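Local atomic coordinates of putative isomerase (Streptomyces coelicolor A3, PDB entry 2OQH), a protein that is a putative isomerase of the enolase superfamily, with a TIM-barrel domain, and may act on acid sugars by dehydrating D-glucarate. Residues A[247-252]-A[256-261]. Numbering follows the deposited sequence.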
HETATM    1  N   MSE A 247      -4.870  -6.936   7.407  1.00 16.46           N
HETATM    2  CA  MSE A 247      -5.639  -6.582   8.596  1.00 17.32           C
HETATM    3  C   MSE A 247      -5.404  -7.475   9.822  1.00 17.48           C
HETATM    4  O   MSE A 247      -5.442  -6.978  10.946  1.00 18.21           O
HETATM    5  CB  MSE A 247      -7.137  -6.574   8.284  1.00 18.68           C
HETATM    6  CG  MSE A 247      -7.583  -5.430   7.379  1.00 24.16           C
HETATM    7 SE   MSE A 247      -9.485  -5.486   6.986  1.00 32.17          SE
HETATM    8  CE  MSE A 247     -10.162  -4.932   8.699  1.00 27.61           C
ATOM      9  N   CYS A 248      -5.176  -8.776   9.634  1.00 15.64           N
ATOM     10  CA  CYS A 248      -4.961  -9.642  10.797  1.00 16.05           C
ATOM     11  C   CYS A 248      -3.473  -9.878  11.098  1.00 15.85           C
ATOM     12  O   CYS A 248      -3.126 -10.418  12.147  1.00 16.70           O
ATOM     13  CB  CYS A 248      -5.710 -10.977  10.645  1.00 16.09           C
ATOM     14  SG  CYS A 248      -4.998 -12.186   9.529  1.00 16.61           S
ATOM     15  N   VAL A 249      -2.611  -9.470  10.169  1.00 13.84           N
ATOM     16  CA  VAL A 249      -1.160  -9.563  10.332  1.00 12.90           C
ATOM     17  C   VAL A 249      -0.637  -8.227   9.813  1.00 14.62           C
ATOM     18  O   VAL A 249      -0.395  -8.082   8.615  1.00 15.95           O
ATOM     19  CB  VAL A 249      -0.533 -10.695   9.489  1.00 12.60           C
ATOM     20  CG1 VAL A 249       0.990 -10.621   9.584  1.00 12.49           C
ATOM     21  CG2 VAL A 249      -1.023 -12.052   9.974  1.00 13.66           C
ATOM     22  N   VAL A 250      -0.480  -7.253  10.712  1.00 13.45           N
ATOM     23  CA  VAL A 250      -0.017  -5.917  10.327  1.00 14.06           C
ATOM     24  C   VAL A 250       1.223  -5.441  11.082  1.00 13.54           C
ATOM     25  O   VAL A 250       1.570  -4.262  11.054  1.00 14.20           O
ATOM     26  CB  VAL A 250      -1.141  -4.869  10.524  1.00 14.59           C
ATOM     27  CG1 VAL A 250      -2.388  -5.303   9.765  1.00 16.63           C
ATOM     28  CG2 VAL A 250      -1.458  -4.703  12.005  1.00 15.47           C
ATOM     29  N   ARG A 251       1.884  -6.373  11.754  1.00 12.49           N
ATOM     30  CA  ARG A 251       3.088  -6.085  12.518  1.00 13.31           C
ATOM     31  C   ARG A 251       3.741  -7.425  12.808  1.00 11.43           C
ATOM     32  O   ARG A 251       3.057  -8.439  12.889  1.00 13.29           O
ATOM     33  CB  ARG A 251       2.733  -5.376  13.829  1.00 12.63           C
ATOM     34  CG  ARG A 251       1.816  -6.167  14.736  1.00 15.46           C
ATOM     35  CD  ARG A 251       1.465  -5.395  16.004  1.00 17.41           C
ATOM     36  NE  ARG A 251       0.818  -6.286  16.962  1.00 22.75           N
ATOM     37  CZ  ARG A 251       0.869  -6.145  18.288  1.00 24.63           C
ATOM     38  NH1 ARG A 251       1.536  -5.138  18.836  1.00 25.13           N
ATOM     39  NH2 ARG A 251       0.264  -7.035  19.068  1.00 26.45           N
ATOM     40  N   PHE A 252       5.059  -7.435  12.958  1.00  9.97           N
ATOM     41  CA  PHE A 252       5.763  -8.681  13.217  1.00 11.26           C
ATOM     42  C   PHE A 252       5.248  -9.475  14.414  1.00  8.96           C
ATOM     43  O   PHE A 252       5.298 -10.698  14.397  1.00 10.79           O
ATOM     44  CB  PHE A 252       7.261  -8.407  13.336  1.00  9.92           C
ATOM     45  CG  PHE A 252       7.898  -8.077  12.021  1.00 12.70           C
ATOM     46  CD1 PHE A 252       8.127  -9.077  11.079  1.00 12.95           C
ATOM     47  CD2 PHE A 252       8.222  -6.762  11.694  1.00 12.82           C
ATOM     48  CE1 PHE A 252       8.659  -8.771   9.819  1.00 14.64           C
ATOM     49  CE2 PHE A 252       8.751  -6.444  10.441  1.00 13.03           C
ATOM     50  CZ  PHE A 252       8.975  -7.449   9.505  1.00 12.75           C
ATOM     51  N   ALA A 256       4.431 -14.718  13.875  1.00  9.12           N
ATOM     52  CA  ALA A 256       4.599 -16.049  14.451  1.00  7.80           C
ATOM     53  C   ALA A 256       3.249 -16.706  14.743  1.00  8.41           C
ATOM     54  O   ALA A 256       3.004 -17.834  14.323  1.00  9.43           O
ATOM     55  CB  ALA A 256       5.440 -15.973  15.717  1.00  7.13           C
ATOM     56  N   PRO A 257       2.358 -16.012  15.470  1.00  8.95           N
ATOM     57  CA  PRO A 257       1.053 -16.615  15.758  1.00 10.17           C
ATOM     58  C   PRO A 257       0.295 -16.992  14.474  1.00 10.01           C
ATOM     59  O   PRO A 257      -0.277 -18.075  14.382  1.00 10.93           O
ATOM     60  CB  PRO A 257       0.343 -15.526  16.556  1.00  9.42           C
ATOM     61  CG  PRO A 257       1.475 -14.848  17.266  1.00 10.59           C
ATOM     62  CD  PRO A 257       2.502 -14.725  16.171  1.00  7.44           C
ATOM     63  N   ALA A 258       0.300 -16.104  13.483  1.00  8.46           N
ATOM     64  CA  ALA A 258      -0.395 -16.374  12.226  1.00  9.27           C
ATOM     65  C   ALA A 258       0.168 -17.613  11.525  1.00  9.14           C
ATOM     66  O   ALA A 258      -0.576 -18.385  10.921  1.00  9.26           O
ATOM     67  CB  ALA A 258      -0.299 -15.166  11.295  1.00  7.58           C
HETATM   68  N   MSE A 259       1.478 -17.794  11.595  1.00  8.27           N
HETATM   69  CA  MSE A 259       2.093 -18.950  10.959  1.00 10.28           C
HETATM   70  C   MSE A 259       1.746 -20.225  11.717  1.00 10.63           C
HETATM   71  O   MSE A 259       1.380 -21.225  11.114  1.00 11.52           O
HETATM   72  CB  MSE A 259       3.615 -18.788  10.894  1.00 12.16           C
HETATM   73  CG  MSE A 259       4.076 -17.616  10.048  1.00 16.67           C
HETATM   74 SE   MSE A 259       3.545 -17.825   8.203  1.00 26.30          SE
HETATM   75  CE  MSE A 259       1.876 -16.827   8.234  1.00 21.30           C
ATOM     76  N   ARG A 260       1.847 -20.194  13.041  1.00 10.29           N
ATOM     77  CA  ARG A 260       1.540 -21.394  13.815  1.00 11.54           C
ATOM     78  C   ARG A 260       0.081 -21.815  13.682  1.00 11.58           C
ATOM     79  O   ARG A 260      -0.239 -22.999  13.791  1.00 12.12           O
ATOM     80  CB  ARG A 260       1.882 -21.198  15.289  1.00 12.03           C
ATOM     81  CG  ARG A 260       3.362 -21.227  15.583  1.00 14.37           C
ATOM     82  CD  ARG A 260       3.614 -21.373  17.076  1.00 14.66           C
ATOM     83  NE  ARG A 260       5.026 -21.205  17.400  1.00 13.68           N
ATOM     84  CZ  ARG A 260       5.993 -22.047  17.046  1.00 12.44           C
ATOM     85  NH1 ARG A 260       5.714 -23.145  16.352  1.00 10.12           N
ATOM     86  NH2 ARG A 260       7.248 -21.769  17.366  1.00  9.95           N
ATOM     87  N   LEU A 261      -0.801 -20.850  13.450  1.00  9.50           N
ATOM     88  CA  LEU A 261      -2.221 -21.145  13.305  1.00  9.47           C
ATOM     89  C   LEU A 261      -2.645 -21.302  11.846  1.00 10.35           C
ATOM     90  O   LEU A 261      -3.824 -21.501  11.564  1.00  9.44           O
ATOM     91  CB  LEU A 261      -3.063 -20.050  13.974  1.00 11.29           C
ATOM     92  CG  LEU A 261      -2.875 -19.893  15.490  1.00 14.22           C
ATOM     93  CD1 LEU A 261      -3.774 -18.782  15.997  1.00 17.11           C
ATOM     94  CD2 LEU A 261      -3.197 -21.193  16.202  1.00 16.42           C
TER
HETATM   95  O   HOH W   1       5.641 -12.859  15.921  1.00  7.25           O
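Val249 and Ala258 face each other with their CA atoms 7.1 Å apart, where the loop 247-252 leaves strand 243-245 and the chain doubles back as helix 252-260; the CA atom of Phe252 and the CA atom of Ala256 are 7.6 Å apart. Both Val249 and Ala258 point their side chains into the gap, and a single methyl pair joins them: CG2 of Val249 meets CB of Ala258 at 3.5 Å, somewhat tight for two carbons. With CG1 anti to the backbone N (chi1 173°), the other branch, CG2, lies beside that N and is the one that reaches the helix.

Two residues before Ala258, Ala256 N lies 4.1 Å from Phe252 O, too far for a direct bond. A water fills in, donating to Phe252 O at 2.7 Å and accepting from Ala256 N at 3.0 Å. Pro257 follows, with no N-H to give to the turn before, and the helix is kinked here. Beyond it the helix carries on, with Arg260 N bonded to Ala256 O at 2.9 Å.

Val250 N bonds to Asp254 OD2, and the Phe252 ring meets Trp274 edge-to-face. The contact thus packs a barrel strand's following loop against its own helix through one buried apolar pair, and the water bridges Phe252 O and Ala256 N, which do not bond directly.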